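PDB 6E0S: MEM-A1 from Soil metagenome, which probably hydrolyses beta-lactam antibiotics with the help of bound zinc, as a soil-derived metallo-beta-lactamase of subclass B3. Local coordinates for residues G55-D60 / L86-H91; E82-I87 / S107-L112; V48-P53 / L159-R164; S175-A180 / A188-D193. All coordinates share one frame; numbering follows the deposited sequence.

Contact 1 (G55-D60 / L86-H91); sequences GHILID and LILNSH. With ZN (zinc ion), chain B.
Leu88 spreads its isobutyl group over Ile57 and Ile59 of the parallel neighbouring strand. Its CB passes 4.1 Å from Leu58 O, the carbonyl that accepts from Leu88 N. From there CG lies beside the backbone N (chi1 -41°) and lands 3.6 Å from Ile57 CG2. Of the two branches, CD1 lies against both isoleucines, 3.6 Å from Ile57 CG2 and 4.1 Å from Ile59 CG1, while CD2 rests more loosely against Ile57 CG2. Branched aliphatic residues suit this face because Trp176 and Trp178 of the other sheet close over it; Leu58 and Ile87 fill the opposite face, under helix 100-107.

Beyond the strand ends the chemistry turns polar. The Asp60 carboxylate reaches across to the loop that follows strand 84-88: OD1 accepts Ser90 N at 2.8 Å in a nearly straight bond (171°) and Asn89 ND2 at 3.1 Å, the two donors arriving from opposite faces of the carboxylate plane. OD2 takes Ser90 OG at 2.6 Å through its syn lone pair and also bonds Tyr191 OH. Gripped at both oxygens, the buried group can hardly rotate, and so many donors would favour its ionised form. Asn89 ND2 also donates to His91 O, bracing the loop just before the zinc ligand.

His91 then binds zinc through NE2 at 2.3 Å, together with His93, His169 and a water. A parallel beta-alpha-beta crossover through helix 66-76, carrying the first histidine of the HxHxDH motif on the loop just after a strand, is the hallmark of the metallo-beta-lactamase fold.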
# COMPACT_ATOMS: atom_id res chain seq x y z
N GLY A 55 -18.33 -4.62 9.28
CA GLY A 55 -17.85 -4.20 7.97
C GLY A 55 -16.33 -4.25 7.87
O GLY A 55 -15.63 -4.32 8.89
N HIS A 56 -15.81 -4.21 6.65
CA HIS A 56 -14.40 -4.47 6.41
C HIS A 56 -13.71 -3.26 5.82
O HIS A 56 -14.34 -2.41 5.18
CB HIS A 56 -14.21 -5.65 5.43
CG HIS A 56 -15.19 -6.76 5.61
ND1 HIS A 56 -15.39 -7.41 6.82
CD2 HIS A 56 -16.05 -7.34 4.73
CE1 HIS A 56 -16.32 -8.33 6.67
NE2 HIS A 56 -16.74 -8.32 5.42
N ILE A 57 -12.39 -3.24 5.98
CA ILE A 57 -11.51 -2.27 5.35
C ILE A 57 -10.65 -2.99 4.34
O ILE A 57 -10.04 -4.02 4.66
CB ILE A 57 -10.64 -1.55 6.39
CG1 ILE A 57 -11.56 -0.80 7.34
CG2 ILE A 57 -9.58 -0.67 5.69
CD1 ILE A 57 -10.82 -0.11 8.55
N LEU A 58 -10.58 -2.46 3.13
CA LEU A 58 -9.73 -3.04 2.09
C LEU A 58 -8.60 -2.06 1.76
O LEU A 58 -8.85 -0.88 1.52
CB LEU A 58 -10.56 -3.37 0.86
CG LEU A 58 -9.75 -3.87 -0.32
CD1 LEU A 58 -9.16 -5.30 -0.10
CD2 LEU A 58 -10.60 -3.78 -1.60
N ILE A 59 -7.35 -2.54 1.79
CA ILE A 59 -6.19 -1.72 1.43
C ILE A 59 -5.79 -2.08 0.01
O ILE A 59 -5.41 -3.23 -0.26
CB ILE A 59 -5.01 -1.89 2.40
CG1 ILE A 59 -5.43 -1.59 3.83
CG2 ILE A 59 -3.87 -0.89 2.02
CD1 ILE A 59 -4.26 -1.64 4.81
N ASP A 60 -5.94 -1.10 -0.88
CA ASP A 60 -5.46 -1.06 -2.26
C ASP A 60 -6.37 -1.85 -3.19
O ASP A 60 -7.21 -2.64 -2.75
CB ASP A 60 -4.01 -1.53 -2.36
CG ASP A 60 -3.03 -0.38 -2.23
OD1 ASP A 60 -3.49 0.77 -2.14
OD2 ASP A 60 -1.81 -0.63 -2.18
N LEU A 86 -14.70 0.71 3.53
CA LEU A 86 -13.65 1.69 3.28
C LEU A 86 -12.58 1.02 2.45
O LEU A 86 -12.25 -0.13 2.70
CB LEU A 86 -13.00 2.20 4.59
CG LEU A 86 -13.98 2.76 5.62
CD1 LEU A 86 -13.34 2.84 6.99
CD2 LEU A 86 -14.38 4.16 5.15
N ILE A 87 -12.07 1.74 1.47
CA ILE A 87 -10.94 1.28 0.68
C ILE A 87 -9.84 2.30 0.89
O ILE A 87 -10.07 3.50 0.67
CB ILE A 87 -11.29 1.14 -0.81
CG1 ILE A 87 -12.33 0.02 -1.00
CG2 ILE A 87 -10.03 0.81 -1.60
CD1 ILE A 87 -13.02 0.03 -2.43
N LEU A 88 -8.67 1.85 1.36
CA LEU A 88 -7.54 2.74 1.64
C LEU A 88 -6.52 2.59 0.53
O LEU A 88 -6.36 1.50 -0.02
CB LEU A 88 -6.88 2.43 2.98
CG LEU A 88 -7.79 2.10 4.16
CD1 LEU A 88 -6.99 1.82 5.47
CD2 LEU A 88 -8.88 3.17 4.35
N ASN A 89 -5.85 3.67 0.17
CA ASN A 89 -4.84 3.61 -0.90
C ASN A 89 -3.45 3.85 -0.32
O ASN A 89 -3.26 4.76 0.51
CB ASN A 89 -5.16 4.65 -1.97
CG ASN A 89 -4.14 4.67 -3.12
OD1 ASN A 89 -3.73 5.75 -3.55
ND2 ASN A 89 -3.78 3.49 -3.64
N SER A 90 -2.49 3.02 -0.73
CA SER A 90 -1.08 3.26 -0.43
C SER A 90 -0.55 4.39 -1.33
O SER A 90 -0.25 5.48 -0.83
CB SER A 90 -0.25 1.97 -0.62
OG SER A 90 -0.32 1.52 -1.96
N HIS A 91 -0.49 4.20 -2.65
CA HIS A 91 -0.14 5.36 -3.46
C HIS A 91 -0.88 5.34 -4.80
O HIS A 91 -1.40 4.32 -5.28
CB HIS A 91 1.38 5.50 -3.64
CG HIS A 91 2.00 4.46 -4.52
ND1 HIS A 91 2.59 3.31 -4.02
CD2 HIS A 91 2.12 4.39 -5.87
CE1 HIS A 91 3.04 2.58 -5.03
NE2 HIS A 91 2.75 3.21 -6.16
ZN ZN B . 4.23 3.56 -7.83
O HOH W 1 4.38 2.25 -9.28

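Contact 2 (E82-I87 / S107-L112); sequences EDVKLI and SGATVL
Ile87 has the most surface buried by the contact; its longer branch runs back over Ala109 and Ser107. With CG1 beside the backbone N (chi1 -66°), CG1 meets Ala109 CB at 3.9 Å and CD1 comes 4.0 Å from Ser107 OG, while CB abuts Val111 CG2. Alanine suits its place, since its methyl already sits 3.4 Å from Val84 O.

Ser107, at the end of helix 100-107, lays CB against Val84 CB and turns OG inward to accept Ala109 N at 3.1 Å, an ST turn; Leu103 O is a further partner of that hydroxyl. A water lies 2.9 Å from Val84 O and 2.8 Å from Ser107 O, linking the two carbonyls just before the strands pair. Gly108 between has positive phi, which suits glycine.

On the other face Leu86 runs alongside Thr110, CD2 lying 4.2 Å from Thr110 CB and equally near Leu112 CD1. Three backbone bonds, Thr110 N to Lys85 O, Ile87 N to Thr110 O and Leu112 N to Ile87 O, fix the parallel register.

Strand 84-88 thus stands between 56-59 and 110-114, with helix 100-107 covering Ile87 and Val111, and strand 153-156 meeting Leu86 and Leu112.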
# COMPACT_ATOMS: atom_id res chain seq x y z
N GLU A 82 -20.24 -5.89 -0.65
CA GLU A 82 -21.02 -4.80 -0.08
C GLU A 82 -20.80 -4.61 1.41
O GLU A 82 -21.25 -3.60 1.95
CB GLU A 82 -22.51 -4.97 -0.38
CG GLU A 82 -22.81 -5.10 -1.86
CD GLU A 82 -24.28 -4.87 -2.16
OE1 GLU A 82 -25.12 -5.33 -1.34
OE2 GLU A 82 -24.59 -4.21 -3.18
N ASP A 83 -20.08 -5.52 2.07
CA ASP A 83 -19.67 -5.28 3.45
C ASP A 83 -18.35 -4.52 3.55
O ASP A 83 -17.94 -4.15 4.66
CB ASP A 83 -19.58 -6.60 4.21
CG ASP A 83 -20.94 -7.24 4.42
OD1 ASP A 83 -21.96 -6.51 4.40
OD2 ASP A 83 -21.02 -8.48 4.57
N VAL A 84 -17.65 -4.30 2.45
CA VAL A 84 -16.44 -3.50 2.50
C VAL A 84 -16.88 -2.05 2.57
O VAL A 84 -17.52 -1.54 1.63
CB VAL A 84 -15.55 -3.74 1.28
CG1 VAL A 84 -14.29 -2.81 1.30
CG2 VAL A 84 -15.16 -5.24 1.20
N LYS A 85 -16.54 -1.38 3.66
CA LYS A 85 -17.00 -0.02 3.91
C LYS A 85 -15.98 1.04 3.49
O LYS A 85 -16.37 2.17 3.16
CB LYS A 85 -17.32 0.14 5.39
CG LYS A 85 -18.40 -0.82 5.88
CD LYS A 85 -19.65 -0.70 5.01
CE LYS A 85 -20.65 -1.82 5.25
NZ LYS A 85 -21.78 -1.79 4.24
N LEU A 86 -14.70 0.71 3.53
CA LEU A 86 -13.65 1.69 3.28
C LEU A 86 -12.58 1.02 2.45
O LEU A 86 -12.25 -0.13 2.70
CB LEU A 86 -13.00 2.20 4.59
CG LEU A 86 -13.98 2.76 5.62
CD1 LEU A 86 -13.34 2.84 6.99
CD2 LEU A 86 -14.38 4.16 5.15
N ILE A 87 -12.07 1.74 1.47
CA ILE A 87 -10.94 1.28 0.68
C ILE A 87 -9.84 2.30 0.89
O ILE A 87 -10.07 3.50 0.67
CB ILE A 87 -11.29 1.14 -0.81
CG1 ILE A 87 -12.33 0.02 -1.00
CG2 ILE A 87 -10.03 0.81 -1.60
CD1 ILE A 87 -13.02 0.03 -2.43
N SER A 107 -18.73 -2.39 -4.09
CA SER A 107 -18.89 -2.36 -2.64
C SER A 107 -19.74 -1.20 -2.13
O SER A 107 -20.40 -1.36 -1.11
CB SER A 107 -17.52 -2.27 -1.95
OG SER A 107 -16.82 -1.10 -2.34
N GLY A 108 -19.71 -0.04 -2.79
CA GLY A 108 -20.26 1.17 -2.22
C GLY A 108 -19.35 1.86 -1.23
O GLY A 108 -19.80 2.76 -0.51
N ALA A 109 -18.09 1.45 -1.15
CA ALA A 109 -17.21 1.92 -0.10
C ALA A 109 -16.78 3.36 -0.34
O ALA A 109 -16.78 3.87 -1.46
CB ALA A 109 -15.95 1.05 -0.01
N THR A 110 -16.42 4.03 0.74
CA THR A 110 -15.73 5.31 0.65
C THR A 110 -14.25 5.03 0.53
O THR A 110 -13.75 4.06 1.12
CB THR A 110 -16.03 6.17 1.88
OG1 THR A 110 -17.40 6.59 1.83
CG2 THR A 110 -15.15 7.43 1.93
N VAL A 111 -13.56 5.85 -0.27
CA VAL A 111 -12.14 5.64 -0.59
C VAL A 111 -11.32 6.70 0.14
O VAL A 111 -11.62 7.90 0.04
CB VAL A 111 -11.90 5.69 -2.11
CG1 VAL A 111 -10.40 5.76 -2.44
CG2 VAL A 111 -12.52 4.46 -2.75
N LEU A 112 -10.29 6.26 0.86
CA LEU A 112 -9.49 7.13 1.71
C LEU A 112 -8.06 7.21 1.19
O LEU A 112 -7.45 6.19 0.83
CB LEU A 112 -9.51 6.61 3.15
CG LEU A 112 -10.86 6.46 3.84
CD1 LEU A 112 -10.65 6.05 5.29
CD2 LEU A 112 -11.65 7.75 3.78
O HOH W 2 -20.23 -0.65 1.55

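Contact 3 (V48-P53 / L159-R164); sequences VLIASP and LAVTAR
Ser52 OG is held by Gly55 O, with a weak additional bond to Gln54 N; this holds the hydroxyl within its own turn, while CB lies against Leu159, 3.9 Å from its CG. A small hydroxyl residue fits well: its oxygen serves the turn after strand 48-50, while its methylene presents a carbon surface to the leucine.

The two segments meet by van der Waals packing, without a hydrogen bond between them. Leu159 is its centre. CG stands beside the backbone N (chi1 -46°), which lets both methyls reach over the end of strand 48-50. CD1 lies close above the backbone, 3.3 Å from Ile50 O, and CD2 sits 3.7 Å from Ala51 O. The same CD2 also touches Ile50 CG2 at 3.7 Å, so the leucine tip is cupped by a side chain and two carbonyls. Those oxygens gain nothing polar from it; Ala51 O has its own partner in Ser36 OG.

Leu159 and Ile50 pass alongside with their tips pointing opposite ways; the longer branch of Ile50 runs on to Val161. Its CD1 meets Val161 CG2 tip to tip at 3.7 Å. Valine suits the place, its short branch CG2 meeting the isoleucine tip close to the strand.

Leu159 and Val161, two residues apart on strand 159-165, thus face the same way, onto Ile50 and also onto Ile57 of strand 56-59. Trp178 of strand 174-182 packs on both Ile50 and Val161. The contact therefore joins the two sheets face to face, the seven-stranded one through strand 48-50 and the five-stranded one through 159-165.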
# COMPACT_ATOMS: atom_id res chain seq x y z
N VAL A 48 -5.13 -6.03 0.95
CA VAL A 48 -5.31 -6.64 2.26
C VAL A 48 -6.71 -6.32 2.76
O VAL A 48 -7.12 -5.15 2.77
CB VAL A 48 -4.24 -6.15 3.25
CG1 VAL A 48 -4.66 -6.47 4.70
CG2 VAL A 48 -2.88 -6.77 2.90
N LEU A 49 -7.43 -7.36 3.19
CA LEU A 49 -8.77 -7.24 3.75
C LEU A 49 -8.69 -7.32 5.28
O LEU A 49 -8.16 -8.29 5.82
CB LEU A 49 -9.68 -8.35 3.25
CG LEU A 49 -11.14 -8.25 3.76
CD1 LEU A 49 -11.83 -7.08 3.07
CD2 LEU A 49 -11.84 -9.60 3.45
N ILE A 50 -9.21 -6.30 5.96
CA ILE A 50 -9.27 -6.29 7.42
C ILE A 50 -10.74 -6.43 7.77
O ILE A 50 -11.51 -5.47 7.63
CB ILE A 50 -8.69 -5.00 8.02
CG1 ILE A 50 -7.33 -4.70 7.39
CG2 ILE A 50 -8.60 -5.14 9.55
CD1 ILE A 50 -6.65 -3.34 7.86
N ALA A 51 -11.13 -7.60 8.23
CA ALA A 51 -12.55 -7.94 8.31
C ALA A 51 -13.13 -7.68 9.70
O ALA A 51 -12.41 -7.72 10.70
CB ALA A 51 -12.76 -9.39 7.93
N SER A 52 -14.44 -7.41 9.76
CA SER A 52 -15.11 -7.33 11.05
C SER A 52 -16.61 -7.53 10.86
O SER A 52 -17.14 -7.32 9.76
CB SER A 52 -14.83 -5.99 11.74
OG SER A 52 -15.82 -5.04 11.38
N PRO A 53 -17.32 -7.91 11.93
CA PRO A 53 -18.78 -8.03 11.84
C PRO A 53 -19.47 -6.71 11.54
O PRO A 53 -20.64 -6.73 11.11
CB PRO A 53 -19.18 -8.55 13.23
CG PRO A 53 -17.95 -9.23 13.76
CD PRO A 53 -16.79 -8.39 13.21
N LEU A 159 -12.05 -2.11 14.36
CA LEU A 159 -10.87 -1.86 13.56
C LEU A 159 -10.41 -0.42 13.74
O LEU A 159 -11.22 0.50 13.79
CB LEU A 159 -11.13 -2.09 12.07
CG LEU A 159 -11.88 -3.37 11.69
CD1 LEU A 159 -12.12 -3.49 10.15
CD2 LEU A 159 -11.14 -4.59 12.20
N ALA A 160 -9.09 -0.23 13.81
CA ALA A 160 -8.53 1.11 13.96
C ALA A 160 -7.22 1.10 13.16
O ALA A 160 -6.24 0.49 13.59
CB ALA A 160 -8.29 1.48 15.43
N VAL A 161 -7.23 1.75 12.00
CA VAL A 161 -6.08 1.75 11.08
C VAL A 161 -5.54 3.17 10.97
O VAL A 161 -6.28 4.09 10.61
CB VAL A 161 -6.48 1.21 9.69
CG1 VAL A 161 -5.26 1.13 8.77
CG2 VAL A 161 -7.14 -0.17 9.79
N THR A 162 -4.25 3.35 11.23
CA THR A 162 -3.65 4.68 11.28
C THR A 162 -2.97 5.01 9.96
O THR A 162 -2.22 4.19 9.42
CB THR A 162 -2.63 4.75 12.41
OG1 THR A 162 -3.29 4.51 13.67
CG2 THR A 162 -1.94 6.12 12.47
N ALA A 163 -3.20 6.23 9.47
CA ALA A 163 -2.47 6.72 8.30
C ALA A 163 -1.10 7.26 8.70
O ALA A 163 -1.00 8.12 9.60
CB ALA A 163 -3.25 7.81 7.56
N ARG A 164 -0.05 6.76 8.06
CA ARG A 164 1.30 7.28 8.25
C ARG A 164 1.80 7.79 6.91
O ARG A 164 2.16 6.99 6.04
CB ARG A 164 2.24 6.22 8.83
CG ARG A 164 1.77 5.67 10.19
CD ARG A 164 1.79 6.75 11.26
NE ARG A 164 3.12 7.35 11.49
CZ ARG A 164 4.02 6.92 12.38
NH1 ARG A 164 3.76 5.87 13.15
NH2 ARG A 164 5.19 7.54 12.51

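Contact 4 (S175-A180 / A188-D193); sequences SWTWRA and AMVYAD
The Trp178 indole is sandwiched between aliphatic groups. Over one face lies Met189 CB, 3.6 Å from the six-membered ring centroid in a CH-pi contact; Ile50 CD1 covers the opposite face. Tyr191 CB meets the edge in the ring plane, 3.8 Å from CZ3. The tryptophan can lean over its partner because CG lies between backbone N and carbonyl carbon (chi1 66°). In Met189, flexible and long, chi1 (-43°) sets CG beside the backbone N, 3.9 Å from Ala180 CB, and the bends beyond it turn the sulfur obliquely to the five-membered ring in a Met-aromatic contact.

On the opposite face of the sheet the Arg179 guanidinium lies with one face over Ala188 N and bonds Ser186. Between these two faces the antiparallel hairpin is laced by paired bonds: Tyr191 N to Trp176 O (2.8 Å) with its return, and Met189 N to Trp178 O (2.7 Å), whose return, Trp178 N to Met189 O, is longer at 3.3 Å. Asp193 N donates to Ser175 OG at 3.0 Å.

Buried polar ends are thus paired, Trp178 NE1 with Thr37 and Trp176 NE1 with Asn89 O, while Asp193 OD2 bonds His91 ND1, a second-shell contact that probably orients this zinc ligand.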
# COMPACT_ATOMS: atom_id res chain seq x y z
N SER A 175 1.57 4.83 4.24
CA SER A 175 1.65 3.51 4.85
C SER A 175 0.62 3.45 5.98
O SER A 175 0.33 4.45 6.63
CB SER A 175 3.05 3.24 5.38
OG SER A 175 4.01 3.37 4.32
N TRP A 176 0.09 2.25 6.23
CA TRP A 176 -1.04 2.06 7.14
C TRP A 176 -0.71 1.07 8.25
O TRP A 176 -0.11 0.01 8.00
CB TRP A 176 -2.26 1.58 6.34
CG TRP A 176 -2.68 2.50 5.27
CD1 TRP A 176 -2.28 2.46 3.94
CD2 TRP A 176 -3.60 3.58 5.38
NE1 TRP A 176 -2.93 3.46 3.24
CE2 TRP A 176 -3.75 4.14 4.09
CE3 TRP A 176 -4.33 4.12 6.44
CZ2 TRP A 176 -4.59 5.23 3.85
CZ3 TRP A 176 -5.16 5.19 6.20
CH2 TRP A 176 -5.29 5.73 4.90
N THR A 177 -1.09 1.38 9.49
CA THR A 177 -0.74 0.50 10.61
C THR A 177 -1.98 0.17 11.45
O THR A 177 -2.91 0.98 11.58
CB THR A 177 0.35 1.10 11.51
OG1 THR A 177 -0.16 2.28 12.14
CG2 THR A 177 1.61 1.49 10.71
N TRP A 178 -2.00 -1.04 12.00
CA TRP A 178 -3.11 -1.48 12.85
C TRP A 178 -2.62 -2.68 13.65
O TRP A 178 -1.54 -3.22 13.41
CB TRP A 178 -4.38 -1.84 12.05
CG TRP A 178 -4.29 -3.04 11.12
CD1 TRP A 178 -4.89 -4.25 11.29
CD2 TRP A 178 -3.61 -3.10 9.85
NE1 TRP A 178 -4.61 -5.08 10.23
CE2 TRP A 178 -3.81 -4.40 9.34
CE3 TRP A 178 -2.83 -2.20 9.11
CZ2 TRP A 178 -3.28 -4.81 8.12
CZ3 TRP A 178 -2.30 -2.63 7.89
CH2 TRP A 178 -2.53 -3.90 7.41
N ARG A 179 -3.42 -3.09 14.62
CA ARG A 179 -3.12 -4.29 15.39
C ARG A 179 -4.16 -5.35 15.08
O ARG A 179 -5.35 -5.04 14.98
CB ARG A 179 -3.11 -4.00 16.91
CG ARG A 179 -1.93 -3.14 17.29
CD ARG A 179 -1.64 -3.19 18.80
NE ARG A 179 -1.02 -4.44 19.22
CZ ARG A 179 0.30 -4.68 19.22
NH1 ARG A 179 1.18 -3.77 18.84
NH2 ARG A 179 0.73 -5.85 19.63
N ALA A 180 -3.71 -6.59 14.90
CA ALA A 180 -4.57 -7.74 14.71
C ALA A 180 -4.37 -8.67 15.90
O ALA A 180 -3.34 -8.60 16.58
CB ALA A 180 -4.30 -8.49 13.39
N ALA A 188 1.52 -6.12 15.65
CA ALA A 188 1.53 -4.83 14.98
C ALA A 188 1.69 -5.05 13.47
O ALA A 188 2.72 -5.57 13.01
CB ALA A 188 2.63 -3.94 15.55
N MET A 189 0.64 -4.71 12.70
CA MET A 189 0.59 -4.91 11.25
C MET A 189 1.04 -3.64 10.55
O MET A 189 0.72 -2.54 10.99
CB MET A 189 -0.85 -5.24 10.81
CG MET A 189 -1.54 -6.27 11.76
SD MET A 189 -0.74 -7.88 11.65
CE MET A 189 -1.19 -8.39 10.01
N VAL A 190 1.82 -3.80 9.47
CA VAL A 190 2.27 -2.64 8.72
C VAL A 190 2.03 -2.92 7.24
O VAL A 190 2.61 -3.87 6.71
CB VAL A 190 3.75 -2.30 8.96
CG1 VAL A 190 4.20 -1.20 7.99
CG2 VAL A 190 4.00 -1.88 10.44
N TYR A 191 1.18 -2.10 6.61
CA TYR A 191 1.04 -2.09 5.14
C TYR A 191 1.96 -0.99 4.64
O TYR A 191 1.65 0.19 4.74
CB TYR A 191 -0.40 -1.85 4.69
CG TYR A 191 -0.57 -2.11 3.20
CD1 TYR A 191 -1.18 -3.28 2.76
CD2 TYR A 191 -0.13 -1.18 2.24
CE1 TYR A 191 -1.36 -3.55 1.42
CE2 TYR A 191 -0.35 -1.44 0.85
CZ TYR A 191 -0.94 -2.64 0.48
OH TYR A 191 -1.16 -2.95 -0.85
N ALA A 192 3.12 -1.37 4.13
CA ALA A 192 4.14 -0.38 3.79
C ALA A 192 3.98 0.04 2.33
O ALA A 192 3.91 -0.81 1.44
CB ALA A 192 5.54 -0.95 4.04
N ASP A 193 3.97 1.35 2.10
CA ASP A 193 3.96 1.86 0.74
C ASP A 193 5.34 1.66 0.13
O ASP A 193 6.32 1.38 0.82
CB ASP A 193 3.59 3.34 0.71
CG ASP A 193 3.26 3.84 -0.71
OD1 ASP A 193 3.26 5.07 -0.91
OD2 ASP A 193 3.02 3.00 -1.61

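Contacts 1 and 2 share strand 84-88, with about 8 Å between centres, and knit three parallel strands of the seven-stranded sheet. Contact 3 lies about 8 Å from contact 1, between centres, on the adjoining strand 48-50 and spans to the second sheet. There it stands about 9 Å, centre to centre, from contact 4, since strands 159-165 and 174-182 are neighbours. Along the chain, contacts 1 and 2 fall between the two segments of contact 3, and contact 4 follows. Contacts 1 and 4 meet again through Asp60 with Tyr191 and His91 with Asp193. Strand ends from both sheets thus converge at the zinc site, as expected for the alpha-beta-beta-alpha sandwich of this superfamily.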